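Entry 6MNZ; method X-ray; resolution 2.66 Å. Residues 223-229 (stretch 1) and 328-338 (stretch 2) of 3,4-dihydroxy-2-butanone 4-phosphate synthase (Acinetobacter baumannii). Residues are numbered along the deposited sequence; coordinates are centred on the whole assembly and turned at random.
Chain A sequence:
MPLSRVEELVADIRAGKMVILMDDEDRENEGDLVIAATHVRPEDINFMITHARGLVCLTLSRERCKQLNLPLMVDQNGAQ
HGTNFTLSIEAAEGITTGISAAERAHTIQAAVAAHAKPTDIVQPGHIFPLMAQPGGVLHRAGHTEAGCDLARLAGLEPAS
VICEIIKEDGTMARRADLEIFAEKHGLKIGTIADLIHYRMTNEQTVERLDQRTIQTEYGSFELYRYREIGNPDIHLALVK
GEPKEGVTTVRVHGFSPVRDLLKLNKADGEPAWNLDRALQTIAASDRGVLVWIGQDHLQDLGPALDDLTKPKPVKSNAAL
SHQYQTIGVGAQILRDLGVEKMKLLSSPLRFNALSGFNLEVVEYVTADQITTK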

# COMPACT_ATOMS: atom_id res chain seq x y z
N LEU A 223 5.80 15.77 21.92
CA LEU A 223 5.44 14.68 21.02
C LEU A 223 5.51 13.36 21.79
O LEU A 223 6.60 12.83 22.01
CB LEU A 223 6.37 14.65 19.81
CG LEU A 223 5.75 14.31 18.46
CD1 LEU A 223 4.95 15.49 17.94
CD2 LEU A 223 6.82 13.90 17.47
N TYR A 224 4.35 12.74 21.98
CA TYR A 224 4.26 11.37 22.48
C TYR A 224 3.98 10.44 21.31
O TYR A 224 2.98 10.60 20.61
CB TYR A 224 3.17 11.26 23.55
CG TYR A 224 3.40 12.15 24.76
CD1 TYR A 224 3.56 11.60 26.02
CD2 TYR A 224 3.28 13.53 24.66
CE1 TYR A 224 3.65 12.40 27.15
CE2 TYR A 224 3.50 14.34 25.76
CZ TYR A 224 3.67 13.77 27.00
OH TYR A 224 3.81 14.57 28.11
N ARG A 225 4.95 9.57 21.01
CA ARG A 225 4.77 8.52 20.01
C ARG A 225 4.28 7.24 20.68
O ARG A 225 4.95 6.70 21.57
CB ARG A 225 6.09 8.26 19.27
CG ARG A 225 6.41 9.32 18.22
CD ARG A 225 7.88 9.28 17.81
NE ARG A 225 8.08 8.58 16.54
CZ ARG A 225 8.58 7.36 16.42
NH1 ARG A 225 8.99 6.68 17.48
NH2 ARG A 225 8.74 6.83 15.21
N TYR A 226 3.17 6.70 20.17
CA TYR A 226 2.58 5.48 20.69
C TYR A 226 2.56 4.40 19.62
O TYR A 226 2.55 4.69 18.42
CB TYR A 226 1.15 5.73 21.19
CG TYR A 226 1.09 6.60 22.42
CD1 TYR A 226 1.06 7.98 22.32
CD2 TYR A 226 1.07 6.04 23.69
CE1 TYR A 226 0.87 8.78 23.43
CE2 TYR A 226 0.85 6.82 24.80
CZ TYR A 226 0.87 8.19 24.68
OH TYR A 226 0.85 8.98 25.81
N ARG A 227 2.54 3.14 20.07
CA ARG A 227 2.31 2.00 19.19
C ARG A 227 1.29 1.07 19.83
O ARG A 227 1.38 0.77 21.03
CB ARG A 227 3.61 1.24 18.91
CG ARG A 227 4.24 1.57 17.57
CD ARG A 227 5.12 0.43 17.08
NE ARG A 227 6.32 0.27 17.89
CZ ARG A 227 7.51 0.80 17.59
NH1 ARG A 227 7.64 1.63 16.56
NH2 ARG A 227 8.55 0.57 18.38
N GLU A 228 0.40 0.52 19.01
CA GLU A 228 -0.61 -0.43 19.45
C GLU A 228 -0.24 -1.85 19.04
O GLU A 228 0.54 -2.06 18.10
CB GLU A 228 -1.99 -0.08 18.88
CG GLU A 228 -3.11 -0.88 19.53
CD GLU A 228 -4.47 -0.58 18.93
OE1 GLU A 228 -4.54 -0.47 17.69
OE2 GLU A 228 -5.47 -0.81 19.64
N ILE A 229 -0.72 -2.82 19.82
CA ILE A 229 -0.51 -4.23 19.50
C ILE A 229 -0.87 -4.47 18.05
O ILE A 229 -1.96 -4.12 17.60
CB ILE A 229 -1.35 -5.12 20.43
CG1 ILE A 229 -1.00 -4.87 21.90
CG2 ILE A 229 -1.18 -6.58 20.07
CD1 ILE A 229 0.45 -5.12 22.24
N GLY A 328 -10.84 3.94 20.96
CA GLY A 328 -10.13 3.08 21.90
C GLY A 328 -8.64 3.35 21.93
O GLY A 328 -8.03 3.42 23.00
N VAL A 329 -8.03 3.52 20.76
CA VAL A 329 -6.64 3.97 20.71
C VAL A 329 -6.52 5.38 21.27
O VAL A 329 -5.72 5.64 22.17
CB VAL A 329 -6.10 3.89 19.27
CG1 VAL A 329 -4.72 4.55 19.17
CG2 VAL A 329 -6.02 2.44 18.82
N GLY A 330 -7.41 6.27 20.84
CA GLY A 330 -7.38 7.63 21.35
C GLY A 330 -7.64 7.73 22.84
O GLY A 330 -7.07 8.59 23.51
N ALA A 331 -8.39 6.77 23.39
CA ALA A 331 -8.74 6.83 24.80
C ALA A 331 -7.60 6.31 25.68
O ALA A 331 -7.31 6.90 26.73
CB ALA A 331 -10.02 6.04 25.06
N GLN A 332 -6.90 5.27 25.23
CA GLN A 332 -5.76 4.77 25.99
C GLN A 332 -4.60 5.75 25.97
O GLN A 332 -3.90 5.90 26.98
CB GLN A 332 -5.32 3.42 25.43
CG GLN A 332 -6.36 2.32 25.57
CD GLN A 332 -5.90 1.00 24.96
OE1 GLN A 332 -4.72 0.66 25.00
NE2 GLN A 332 -6.84 0.27 24.36
N ILE A 333 -4.47 6.53 24.89
CA ILE A 333 -3.49 7.61 24.87
C ILE A 333 -3.84 8.66 25.92
O ILE A 333 -2.97 9.16 26.64
CB ILE A 333 -3.41 8.22 23.46
CG1 ILE A 333 -2.72 7.24 22.50
CG2 ILE A 333 -2.67 9.55 23.50
CD1 ILE A 333 -2.69 7.70 21.06
N LEU A 334 -5.10 9.08 25.95
CA LEU A 334 -5.49 10.18 26.82
C LEU A 334 -5.42 9.78 28.29
O LEU A 334 -5.01 10.59 29.13
CB LEU A 334 -6.90 10.65 26.46
CG LEU A 334 -7.03 11.26 25.06
CD1 LEU A 334 -8.49 11.33 24.63
CD2 LEU A 334 -6.39 12.64 25.01
N ARG A 335 -5.73 8.52 28.61
CA ARG A 335 -5.49 8.04 29.97
C ARG A 335 -4.00 7.99 30.28
O ARG A 335 -3.59 8.34 31.39
CB ARG A 335 -6.11 6.66 30.15
CG ARG A 335 -5.85 6.06 31.53
CD ARG A 335 -6.79 4.90 31.82
NE ARG A 335 -6.47 3.73 31.01
CZ ARG A 335 -7.34 3.06 30.26
NH1 ARG A 335 -8.61 3.42 30.21
NH2 ARG A 335 -6.93 2.01 29.56
N ASP A 336 -3.19 7.49 29.35
CA ASP A 336 -1.76 7.43 29.57
C ASP A 336 -1.18 8.82 29.80
O ASP A 336 -0.25 8.98 30.59
CB ASP A 336 -1.06 6.76 28.39
CG ASP A 336 0.45 6.78 28.51
OD1 ASP A 336 0.99 5.94 29.26
OD2 ASP A 336 1.10 7.61 27.84
N LEU A 337 -1.76 9.84 29.17
CA LEU A 337 -1.37 11.22 29.42
C LEU A 337 -1.95 11.78 30.71
O LEU A 337 -1.54 12.87 31.13
CB LEU A 337 -1.79 12.10 28.24
CG LEU A 337 -1.12 11.77 26.90
CD1 LEU A 337 -1.84 12.45 25.75
CD2 LEU A 337 0.35 12.16 26.93
N GLY A 338 -2.84 11.04 31.37
CA GLY A 338 -3.42 11.51 32.62
C GLY A 338 -4.63 12.39 32.46
O GLY A 338 -4.90 13.23 33.32

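A helix laid across a β-strand tends to meet every second strand residue, because successive side chains leave a strand on alternate sides. The pairing of residues 223-228 with the helix that includes residues 328-336 of this synthase is a compact example. The two axes pass 10.3 Å apart at their closest, with 132° between their N-to-C directions, and the contact joins residues at least 101 positions apart in sequence. Tyr224, Tyr226 and Glu228 all direct their CA-to-CB bonds toward the helix, whereas that of Arg227 points away and Arg225 lies out of reach. The second stretch answers at intervals close to a helical turn: the nearest CA partners are Leu337 for Tyr224, Ile333 for Tyr226 and Val329 for Glu228, each four residues from the next. As the strand advances, its partners therefore run backward along the second stretch.

The dominant apolar interactions are aliphatic groups placed over aromatic faces. Leu337 CD2 sits 3.4 Å from the centroid of the Tyr224 ring, only 17° off the ring normal, and reaches to 3.3 Å from Tyr224 CE1. The CA-to-CB bond of Leu337 points sideways, but its side chain, with chi1 m and chi2 t, brings its end nearer the strand; a branched leucine tip suits this reach. Ile333 performs a similar task one turn earlier. Its CG1 lies 3.8 Å from the centroid of the Tyr226 ring and 11° off the normal, while Ile333 CG2 approaches Tyr226 CE1 at 3.6 Å. Branching at CB lets isoleucine present both of these carbons to one ring, although its CA-to-CB bond is itself sideways. Both tyrosines adopt chi1 near m, and in each case a flat aromatic face offers a broad surface for such CH-pi contacts.

The polar link is a single hydrogen bond, and it shows why tyrosine is well suited to a mixed environment. Tyr226 OH donates to Asp336 OD2 at 2.5 Å, a very short bond. The acceptor lies at the ring edge, near its plane, so the hydroxyl can be engaged while a face of the same ring remains against Ile333. The CA-to-CB bond of Asp336 points toward the strand, and with chi1 t its short side chain places a carboxylate oxygen at the hydroxyl. The phenol also has an apolar neighbour, since Tyr226 OH lies 3.4 Å from Leu337 CD2. Tyr226 thus combines both kinds of interaction, and residues 328-338 cover 102 Å² of it, the largest share of any residue here.

At the Glu228 end, the extended side chain (chi1 and chi2 both t) brings its carboxylate against a methyl, with Glu228 OE2 3.4 Å from Val329 CG2. This is a van der Waals contact, and Val329 offers the acid no polar partner; both residues are buried. Altogether 344 Å² is buried between the stretches, counting both sides. The example illustrates a general economy: two aromatic faces supply much of the packing, and one hydroxyl supplies the directional bond.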